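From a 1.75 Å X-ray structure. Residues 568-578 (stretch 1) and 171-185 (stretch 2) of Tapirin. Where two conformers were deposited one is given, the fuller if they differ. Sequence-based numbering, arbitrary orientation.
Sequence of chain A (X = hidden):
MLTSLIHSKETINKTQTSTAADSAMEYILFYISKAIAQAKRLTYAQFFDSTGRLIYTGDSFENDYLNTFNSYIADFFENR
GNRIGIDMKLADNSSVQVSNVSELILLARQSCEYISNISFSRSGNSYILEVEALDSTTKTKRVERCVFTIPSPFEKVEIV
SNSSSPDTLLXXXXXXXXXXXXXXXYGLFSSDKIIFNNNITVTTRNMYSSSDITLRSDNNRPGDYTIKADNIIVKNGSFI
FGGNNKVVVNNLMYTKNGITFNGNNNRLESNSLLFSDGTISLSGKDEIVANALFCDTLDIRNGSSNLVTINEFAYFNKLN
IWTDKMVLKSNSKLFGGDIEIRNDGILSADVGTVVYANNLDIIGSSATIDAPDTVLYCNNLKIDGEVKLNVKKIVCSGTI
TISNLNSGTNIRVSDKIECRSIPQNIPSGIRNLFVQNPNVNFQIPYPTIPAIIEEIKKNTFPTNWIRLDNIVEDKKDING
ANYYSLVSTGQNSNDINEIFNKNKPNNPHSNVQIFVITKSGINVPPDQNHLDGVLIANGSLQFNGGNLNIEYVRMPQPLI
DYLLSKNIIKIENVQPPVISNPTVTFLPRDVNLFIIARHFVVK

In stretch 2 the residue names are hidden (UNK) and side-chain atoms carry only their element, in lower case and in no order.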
# COMPACT_ATOMS: atom_id res chain seq x y z
N ILE A 568 -1.83 24.38 17.38
CA ILE A 568 -2.21 22.99 17.37
C ILE A 568 -1.97 22.46 15.94
O ILE A 568 -1.66 21.27 15.74
CB ILE A 568 -3.68 22.81 17.83
CG1 ILE A 568 -3.81 23.18 19.25
CG2 ILE A 568 -4.18 21.38 17.58
CD1 ILE A 568 -5.20 23.53 19.68
N ILE A 569 -2.08 23.34 14.95
CA ILE A 569 -1.55 23.06 13.62
C ILE A 569 -0.69 24.19 13.18
O ILE A 569 -0.84 25.32 13.62
CB ILE A 569 -2.69 22.76 12.59
CG1 ILE A 569 -3.61 23.99 12.42
CG2 ILE A 569 -3.46 21.52 13.03
CD1 ILE A 569 -4.66 23.88 11.32
N LYS A 570 0.27 23.86 12.33
CA LYS A 570 1.12 24.86 11.68
C LYS A 570 1.05 24.53 10.21
O LYS A 570 1.25 23.31 9.84
CB LYS A 570 2.60 24.76 12.22
CG LYS A 570 2.79 25.34 13.63
CD LYS A 570 4.19 25.97 13.84
CE LYS A 570 4.23 26.72 15.16
NZ LYS A 570 5.61 27.28 15.41
N ILE A 571 0.88 25.56 9.38
CA ILE A 571 0.82 25.39 7.92
C ILE A 571 2.00 26.11 7.33
O ILE A 571 2.17 27.31 7.56
CB ILE A 571 -0.49 25.90 7.31
CG1 ILE A 571 -1.70 25.16 7.91
CG2 ILE A 571 -0.46 25.77 5.77
CD1 ILE A 571 -3.02 25.86 7.60
N GLU A 572 2.87 25.38 6.64
CA GLU A 572 4.04 25.98 6.09
C GLU A 572 3.94 25.89 4.58
O GLU A 572 3.28 24.98 4.00
CB GLU A 572 5.30 25.44 6.73
CG GLU A 572 6.03 24.35 6.01
CD GLU A 572 7.41 24.06 6.64
OE1 GLU A 572 7.40 23.39 7.68
OE2 GLU A 572 8.47 24.52 6.10
N ASN A 573 4.57 26.87 3.94
CA ASN A 573 4.62 26.94 2.48
C ASN A 573 5.61 25.89 1.97
O ASN A 573 6.71 26.21 1.51
CB ASN A 573 5.01 28.36 2.02
CG ASN A 573 5.17 28.45 0.51
OD1 ASN A 573 4.37 27.89 -0.24
ND2 ASN A 573 6.22 29.13 0.05
N VAL A 574 5.22 24.61 2.07
CA VAL A 574 6.15 23.53 1.72
C VAL A 574 6.23 23.49 0.19
O VAL A 574 5.19 23.64 -0.52
CB VAL A 574 5.72 22.15 2.25
CG1 VAL A 574 6.50 21.04 1.56
CG2 VAL A 574 5.92 22.08 3.75
N GLN A 575 7.45 23.29 -0.30
CA GLN A 575 7.72 23.14 -1.73
C GLN A 575 8.49 21.83 -1.95
O GLN A 575 9.24 21.40 -1.07
CB GLN A 575 8.54 24.32 -2.28
CG GLN A 575 7.90 25.70 -2.18
CD GLN A 575 6.45 25.71 -2.61
OE1 GLN A 575 5.58 26.14 -1.85
NE2 GLN A 575 6.16 25.22 -3.81
N PRO A 576 8.33 21.23 -3.16
CA PRO A 576 9.09 20.01 -3.48
C PRO A 576 10.58 20.30 -3.53
O PRO A 576 10.96 21.33 -4.13
CB PRO A 576 8.56 19.59 -4.86
CG PRO A 576 7.70 20.70 -5.37
CD PRO A 576 7.36 21.60 -4.21
N PRO A 577 11.42 19.45 -2.92
CA PRO A 577 12.86 19.75 -2.87
C PRO A 577 13.63 19.49 -4.19
O PRO A 577 13.30 18.56 -4.95
CB PRO A 577 13.39 18.85 -1.74
CG PRO A 577 12.24 18.05 -1.28
CD PRO A 577 11.14 18.16 -2.27
N VAL A 578 14.64 20.34 -4.44
CA VAL A 578 15.62 20.17 -5.54
C VAL A 578 17.03 20.55 -5.08
O VAL A 578 17.59 19.99 -4.13
CB VAL A 578 15.22 20.99 -6.79
CG1 VAL A 578 16.17 20.69 -7.95
CG2 VAL A 578 13.77 20.70 -7.20
N UNK A 171 12.28 11.24 -10.69
CA UNK A 171 12.01 10.07 -9.76
C UNK A 171 12.08 10.41 -8.27
O UNK A 171 11.47 9.74 -7.44
c UNK A 171 13.53 9.40 -11.51
c UNK A 171 13.13 9.06 -10.10
c UNK A 171 13.26 10.88 -11.74
N UNK A 172 12.85 11.45 -7.93
CA UNK A 172 12.94 11.91 -6.56
C UNK A 172 11.59 12.46 -6.17
O UNK A 172 11.15 12.32 -4.99
c UNK A 172 15.22 14.69 -3.27
c UNK A 172 15.01 12.29 -2.77
c UNK A 172 15.35 13.64 -2.37
c UNK A 172 14.83 14.46 -4.57
c UNK A 172 14.49 13.17 -4.99
c UNK A 172 14.59 12.08 -4.06
o UNK A 172 15.74 13.89 -1.09
c UNK A 172 14.02 12.97 -6.40
N UNK A 173 10.90 13.09 -7.12
CA UNK A 173 9.60 13.74 -6.83
C UNK A 173 8.31 12.90 -7.01
O UNK A 173 7.18 13.40 -7.02
c UNK A 173 10.62 16.03 -7.31
c UNK A 173 10.69 16.39 -5.85
c UNK A 173 10.31 17.27 -8.16
c UNK A 173 9.48 15.05 -7.61
N UNK A 174 8.50 11.60 -7.20
CA UNK A 174 7.37 10.71 -7.38
C UNK A 174 6.46 10.86 -6.18
O UNK A 174 6.95 10.75 -5.04
c UNK A 174 5.89 8.41 -8.78
c UNK A 174 7.90 9.27 -7.42
c UNK A 174 6.77 8.18 -7.57
c UNK A 174 7.49 6.88 -7.63
N UNK A 175 5.21 11.14 -6.46
CA UNK A 175 4.14 11.22 -5.43
C UNK A 175 4.36 12.33 -4.43
O UNK A 175 3.79 12.34 -3.38
c UNK A 175 3.87 9.89 -4.72
N UNK A 176 5.18 13.33 -4.78
CA UNK A 176 5.31 14.47 -3.88
C UNK A 176 4.00 15.20 -3.75
O UNK A 176 3.39 15.50 -4.74
c UNK A 176 6.49 16.58 -3.36
c UNK A 176 6.38 15.43 -4.39
c UNK A 176 7.63 18.01 -0.29
c UNK A 176 8.85 15.92 -0.52
n UNK A 176 6.08 18.45 -2.19
c UNK A 176 8.22 15.65 -1.70
c UNK A 176 7.02 17.74 -1.50
c UNK A 176 7.28 16.56 -2.22
c UNK A 176 5.75 17.74 -3.32
c UNK A 176 8.55 17.13 0.19
N UNK A 177 3.52 15.45 -2.53
CA UNK A 177 2.21 16.12 -2.38
C UNK A 177 2.38 17.03 -1.14
O UNK A 177 2.40 16.55 -0.01
o UNK A 177 -1.30 15.01 -1.98
c UNK A 177 -0.28 15.76 -2.02
o UNK A 177 -0.37 17.02 -1.92
c UNK A 177 1.06 15.10 -2.15
N UNK A 178 2.53 18.33 -1.35
CA UNK A 178 2.74 19.23 -0.20
C UNK A 178 1.58 19.28 0.77
O UNK A 178 1.78 19.63 1.94
c UNK A 178 3.14 20.66 -0.66
o UNK A 178 4.33 20.68 -1.43
N UNK A 179 0.37 18.93 0.34
CA UNK A 179 -0.76 18.80 1.27
C UNK A 179 -0.56 17.71 2.35
O UNK A 179 -1.24 17.76 3.35
o UNK A 179 -3.15 19.14 -1.35
c UNK A 179 -2.07 18.45 0.65
n UNK A 179 -2.54 20.73 0.04
c UNK A 179 -2.61 19.51 -0.29
N UNK A 180 0.34 16.77 2.16
CA UNK A 180 0.68 15.81 3.22
C UNK A 180 1.04 16.52 4.55
O UNK A 180 0.81 16.00 5.63
c UNK A 180 1.88 12.94 0.90
c UNK A 180 0.95 13.75 1.83
c UNK A 180 1.71 14.78 2.71
c UNK A 180 2.39 14.05 3.82
N UNK A 181 1.66 17.72 4.42
CA UNK A 181 2.14 18.45 5.59
C UNK A 181 1.16 19.49 6.05
O UNK A 181 1.46 20.19 7.02
c UNK A 181 5.54 17.16 2.84
c UNK A 181 6.07 16.47 5.04
c UNK A 181 4.47 18.20 4.72
c UNK A 181 5.17 17.38 5.56
c UNK A 181 6.25 16.36 3.68
c UNK A 181 4.64 18.04 3.34
c UNK A 181 3.44 19.15 5.24
N UNK A 182 -0.01 19.55 5.42
CA UNK A 182 -1.08 20.45 5.82
C UNK A 182 -2.23 19.69 6.45
O UNK A 182 -3.11 19.08 5.75
c UNK A 182 -1.54 21.22 4.61
o UNK A 182 -2.85 23.13 3.97
o UNK A 182 -3.27 22.16 5.95
c UNK A 182 -2.61 22.25 4.91
N UNK A 183 -2.30 19.79 7.79
CA UNK A 183 -3.33 19.01 8.50
C UNK A 183 -4.73 19.53 8.41
O UNK A 183 -5.64 18.98 9.04
c UNK A 183 -1.79 17.51 9.78
c UNK A 183 0.02 15.53 9.25
c UNK A 183 0.49 16.89 9.30
c UNK A 183 -1.24 15.20 9.49
c UNK A 183 -2.81 18.56 9.89
c UNK A 183 -0.47 17.85 9.50
c UNK A 183 -2.19 16.17 9.74
N UNK A 184 -4.97 20.60 7.62
CA UNK A 184 -6.33 20.96 7.31
C UNK A 184 -6.89 20.14 6.08
O UNK A 184 -8.07 20.38 5.65
o UNK A 184 -5.88 22.75 5.72
c UNK A 184 -6.53 22.46 6.95
c UNK A 184 -5.99 23.33 8.09
N UNK A 185 -6.08 19.24 5.56
CA UNK A 185 -6.47 18.37 4.42
C UNK A 185 -6.72 16.91 4.83
O UNK A 185 -6.76 16.04 3.99
c UNK A 185 -5.43 18.41 3.27
o UNK A 185 -4.23 17.74 3.63
c UNK A 185 -5.12 19.86 2.91
O HOH W 1 1.91 22.19 3.30
O HOH W 2 2.13 22.73 6.02
O HOH W 3 -0.65 21.45 9.30

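Position 171 carries three carbons that close a ring onto its own backbone N, which makes it Pro171; it lies out of reach of stretch 1 and opens a type I turn. At 172 one carbon leads to a six-carbon ring bearing an oxygen, the pattern of tyrosine, and Tyr172 CD2 lies 4.4 Å from Pro577 O. Position 173 has four carbons forked at the second, hence Leu173, whose CD2 packs 4.0 Å from both Pro576 CB and Pro577 CD. The same fork at 174 gives Leu174, and the single carbon at 175 gives Ala175; neither meets stretch 1, but both occupy the centre of a type II turn.

Position 176 has one carbon and fused five- and six-membered rings holding eight carbons and one nitrogen, which can only be tryptophan. Two prolines cover one face of Trp176: Pro576 CB stands 3.8 Å from the centroid of the five-membered ring and Pro577 CD 3.7 Å from that of the six-membered ring. Val574 CG1 meets the ring edge, 3.7 Å from Trp176 CZ2.

At 177, two carbons, the second carrying two oxygens, make a carboxylate on a short arm, hence Asp177, whose OD1 accepts a hydrogen bond from the backbone N of position 179 (3.1 Å). One carbon and one oxygen at 178 identify Ser178. Its OG donates to Val574 O (3.2 Å) and accepts from Trp176 NE1 (2.9 Å), tying the indole to the opposing backbone. Position 179, two carbons with an oxygen and a nitrogen, is Asn179, pointing away. Four carbons forked at the first, one arm longer, make 180 Ile180, out of reach. A carbon and a six-carbon ring at 181 give Phe181, with CD2 4.0 Å from Val574 CG1.

Position 182 again has two carbons and two oxygens: Asp182, whose OD1 approaches Ile571 CG1 (3.9 Å). One carbon and a plain six-carbon ring at 183 give Phe183, whose CB is 4.4 Å from Ile569 CG2. At 184 one carbon carries an oxygen and a second carbon, which identifies Thr184; its CG2 lies 3.5 Å from Ile569 CD1, while its OG1 donates to Asp182 OD1 (2.7 Å). The same pattern at 185 is Thr185, out of reach.

The contact joins apolar packing at its two ends through a watered middle. Ser178 supplies the direct hydrogen bond, whereas water 2 links Phe181 O to Glu572 N (2.8 Å from each), and water 3 lies 2.8 Å from Phe183 N and 2.7 Å from Lys570 O, bridging backbones too far apart to pair directly.

Stretch 2, residues 171-185: PYLLAWDSNIFDFTT
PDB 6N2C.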